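Local coordinates for SusD superfamily protein (Bacteroides thetaiotaomicron, PDB 3MCX) that is of unknown function but belongs to the SusD family of outer-membrane proteins and probably helps capture glycans at the cell surface, at residues Gln378-Leu381 and Asn382-Ile385. Sequence-based numbering, arbitrary orientation.
Sequences QGYL and NDII. With ZN (zinc ion), chain E.
Leu381 and Ile385, one helical turn apart, meet through their aliphatic branches, Leu381 CG lying 3.8 Å from Ile385 CD1. The isoleucine achieves this by extending CG1 and CD1 back along the helix (chi2 171°), and a branched apolar residue suits position 381, where Leu381 packs on Leu361 of helix 356-370 and on Phe401. Tyr380 and Asp383 run side by side on another flank. Carboxylate oxygen Asp383 OD2 sits in the plane of the phenol ring at its edge, 3.8 Å from Tyr380 CD1, with ring and carboxylate planes 33° apart; the ring itself reaches helix 218-231, touching Tyr222 and Ile229. The other carboxylate oxygen, Asp383 OD1, binds a zinc ion at 2.0 Å, whereas OD2 stays 3.2 Å from the metal, so the aspartate acts as a monodentate ligand. An anionic carboxylate is a common zinc ligand. Both pairs belong to the end of helix 374-385, within the mainly helical SusD fold. Backbone i to i+4 bonds run through its last two turns: Asn382 N to Gln378 O (3.0 Å), Asp383 N to Gly379 O (2.8 Å) and a nearly straight Ile385 N to Leu381 O (174°). Ile384 N bonds weakly to Tyr380 O and, i to i+3, to Leu381 O, which thus serves two donors. The amides of Asn382 and Gln378 suit partly exposed positions facing the following loop: Asn382 OD1 accepts from Val396 N, and Gln378 OE1 is hydrogen-bonded to Thr398 OG1.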
ATOM      1  N   GLN A 378     -20.257  -5.784  11.337  1.00  6.85           N
ATOM      2  CA  GLN A 378     -20.795  -4.449  11.548  1.00  7.29           C
ATOM      3  C   GLN A 378     -20.134  -3.815  12.785  1.00  6.39           C
ATOM      4  O   GLN A 378     -19.756  -2.634  12.781  1.00  5.83           O
ATOM      5  CB  GLN A 378     -22.320  -4.603  11.624  1.00  8.76           C
ATOM      6  CG  GLN A 378     -23.072  -3.769  12.525  1.00 12.47           C
ATOM      7  CD  GLN A 378     -24.504  -4.282  12.642  1.00 16.45           C
ATOM      8  OE1 GLN A 378     -24.944  -5.126  11.854  1.00 20.96           O
ATOM      9  NE2 GLN A 378     -25.216  -3.782  13.609  1.00 19.89           N
ATOM     10  N   GLY A 379     -19.904  -4.635  13.799  1.00  6.82           N
ATOM     11  CA  GLY A 379     -19.212  -4.196  15.013  1.00  6.93           C
ATOM     12  C   GLY A 379     -17.827  -3.688  14.707  1.00  7.24           C
ATOM     13  O   GLY A 379     -17.382  -2.699  15.282  1.00  7.56           O
ATOM     14  N   TYR A 380     -17.125  -4.360  13.791  1.00  6.58           N
ATOM     15  CA  TYR A 380     -15.766  -3.933  13.467  1.00  6.46           C
ATOM     16  C   TYR A 380     -15.747  -2.592  12.744  1.00  6.81           C
ATOM     17  O   TYR A 380     -14.851  -1.758  12.964  1.00  7.46           O
ATOM     18  CB  TYR A 380     -15.019  -4.993  12.646  1.00  6.57           C
ATOM     19  CG  TYR A 380     -14.804  -6.303  13.374  1.00  5.65           C
ATOM     20  CD1 TYR A 380     -14.470  -6.337  14.734  1.00  7.83           C
ATOM     21  CD2 TYR A 380     -14.920  -7.523  12.702  1.00  6.11           C
ATOM     22  CE1 TYR A 380     -14.264  -7.548  15.392  1.00  7.38           C
ATOM     23  CE2 TYR A 380     -14.702  -8.723  13.351  1.00  7.33           C
ATOM     24  CZ  TYR A 380     -14.373  -8.736  14.686  1.00  7.37           C
ATOM     25  OH  TYR A 380     -14.157  -9.945  15.338  1.00  8.63           O
ATOM     26  N   LEU A 381     -16.714  -2.373  11.864  1.00  6.95           N
ATOM     27  CA  LEU A 381     -16.859  -1.054  11.243  1.00  6.89           C
ATOM     28  C   LEU A 381     -17.103  -0.000  12.317  1.00  5.90           C
ATOM     29  O   LEU A 381     -16.495   1.063  12.300  1.00  5.86           O
ATOM     30  CB  LEU A 381     -17.998  -1.018  10.220  1.00  7.19           C
ATOM     31  CG  LEU A 381     -18.119   0.343   9.513  1.00  7.63           C
ATOM     32  CD1 LEU A 381     -16.840   0.752   8.762  1.00  7.37           C
ATOM     33  CD2 LEU A 381     -19.394   0.383   8.617  1.00  6.82           C
ATOM     34  N   ASN A 382     -17.980  -0.302  13.254  1.00  6.19           N
ATOM     35  CA  ASN A 382     -18.311   0.635  14.332  1.00  6.14           C
ATOM     36  C   ASN A 382     -17.134   0.873  15.290  1.00  6.38           C
ATOM     37  O   ASN A 382     -17.016   1.955  15.855  1.00  6.97           O
ATOM     38  CB  ASN A 382     -19.577   0.216  15.066  1.00  6.61           C
ATOM     39  CG  ASN A 382     -20.829   0.534  14.265  1.00  5.99           C
ATOM     40  OD1 ASN A 382     -20.813   1.438  13.405  1.00  7.57           O
ATOM     41  ND2 ASN A 382     -21.906  -0.222  14.502  1.00  6.25           N
ATOM     42  N   ASP A 383     -16.235  -0.108  15.416  1.00  7.63           N
ATOM     43  CA  ASP A 383     -14.990   0.090  16.187  1.00  7.63           C
ATOM     44  C   ASP A 383     -14.142   1.210  15.605  1.00  7.42           C
ATOM     45  O   ASP A 383     -13.472   1.908  16.332  1.00  7.48           O
ATOM     46  CB  ASP A 383     -14.165  -1.197  16.237  1.00  7.97           C
ATOM     47  CG  ASP A 383     -14.641  -2.150  17.312  1.00  9.58           C
ATOM     48  OD1 ASP A 383     -14.935  -1.681  18.427  1.00 10.97           O
ATOM     49  OD2 ASP A 383     -14.731  -3.383  17.041  1.00 10.06           O
ATOM     50  N   ILE A 384     -14.181   1.380  14.306  1.00  6.48           N
ATOM     51  CA  ILE A 384     -13.470   2.477  13.664  1.00  6.23           C
ATOM     52  C   ILE A 384     -14.290   3.745  13.808  1.00  6.94           C
ATOM     53  O   ILE A 384     -13.814   4.725  14.371  1.00  6.61           O
ATOM     54  CB  ILE A 384     -13.147   2.167  12.202  1.00  7.31           C
ATOM     55  CG1 ILE A 384     -12.312   0.879  12.083  1.00  7.19           C
ATOM     56  CG2 ILE A 384     -12.439   3.370  11.576  1.00  5.40           C
ATOM     57  CD1 ILE A 384     -11.002   0.837  12.865  1.00  9.07           C
ATOM     58  N   ILE A 385     -15.536   3.726  13.336  1.00  6.58           N
ATOM     59  CA  ILE A 385     -16.390   4.926  13.360  1.00  6.79           C
ATOM     60  C   ILE A 385     -16.420   5.551  14.750  1.00  6.26           C
ATOM     61  O   ILE A 385     -16.218   6.764  14.889  1.00  6.74           O
ATOM     62  CB  ILE A 385     -17.833   4.642  12.826  1.00  6.35           C
ATOM     63  CG1 ILE A 385     -17.807   4.256  11.339  1.00  7.51           C
ATOM     64  CG2 ILE A 385     -18.721   5.902  12.960  1.00  6.06           C
ATOM     65  CD1 ILE A 385     -19.194   3.749  10.818  1.00  6.82           C
TER
HETATM   66 ZN    ZN E   4     -15.143  -2.790  20.119  0.50 29.02          ZN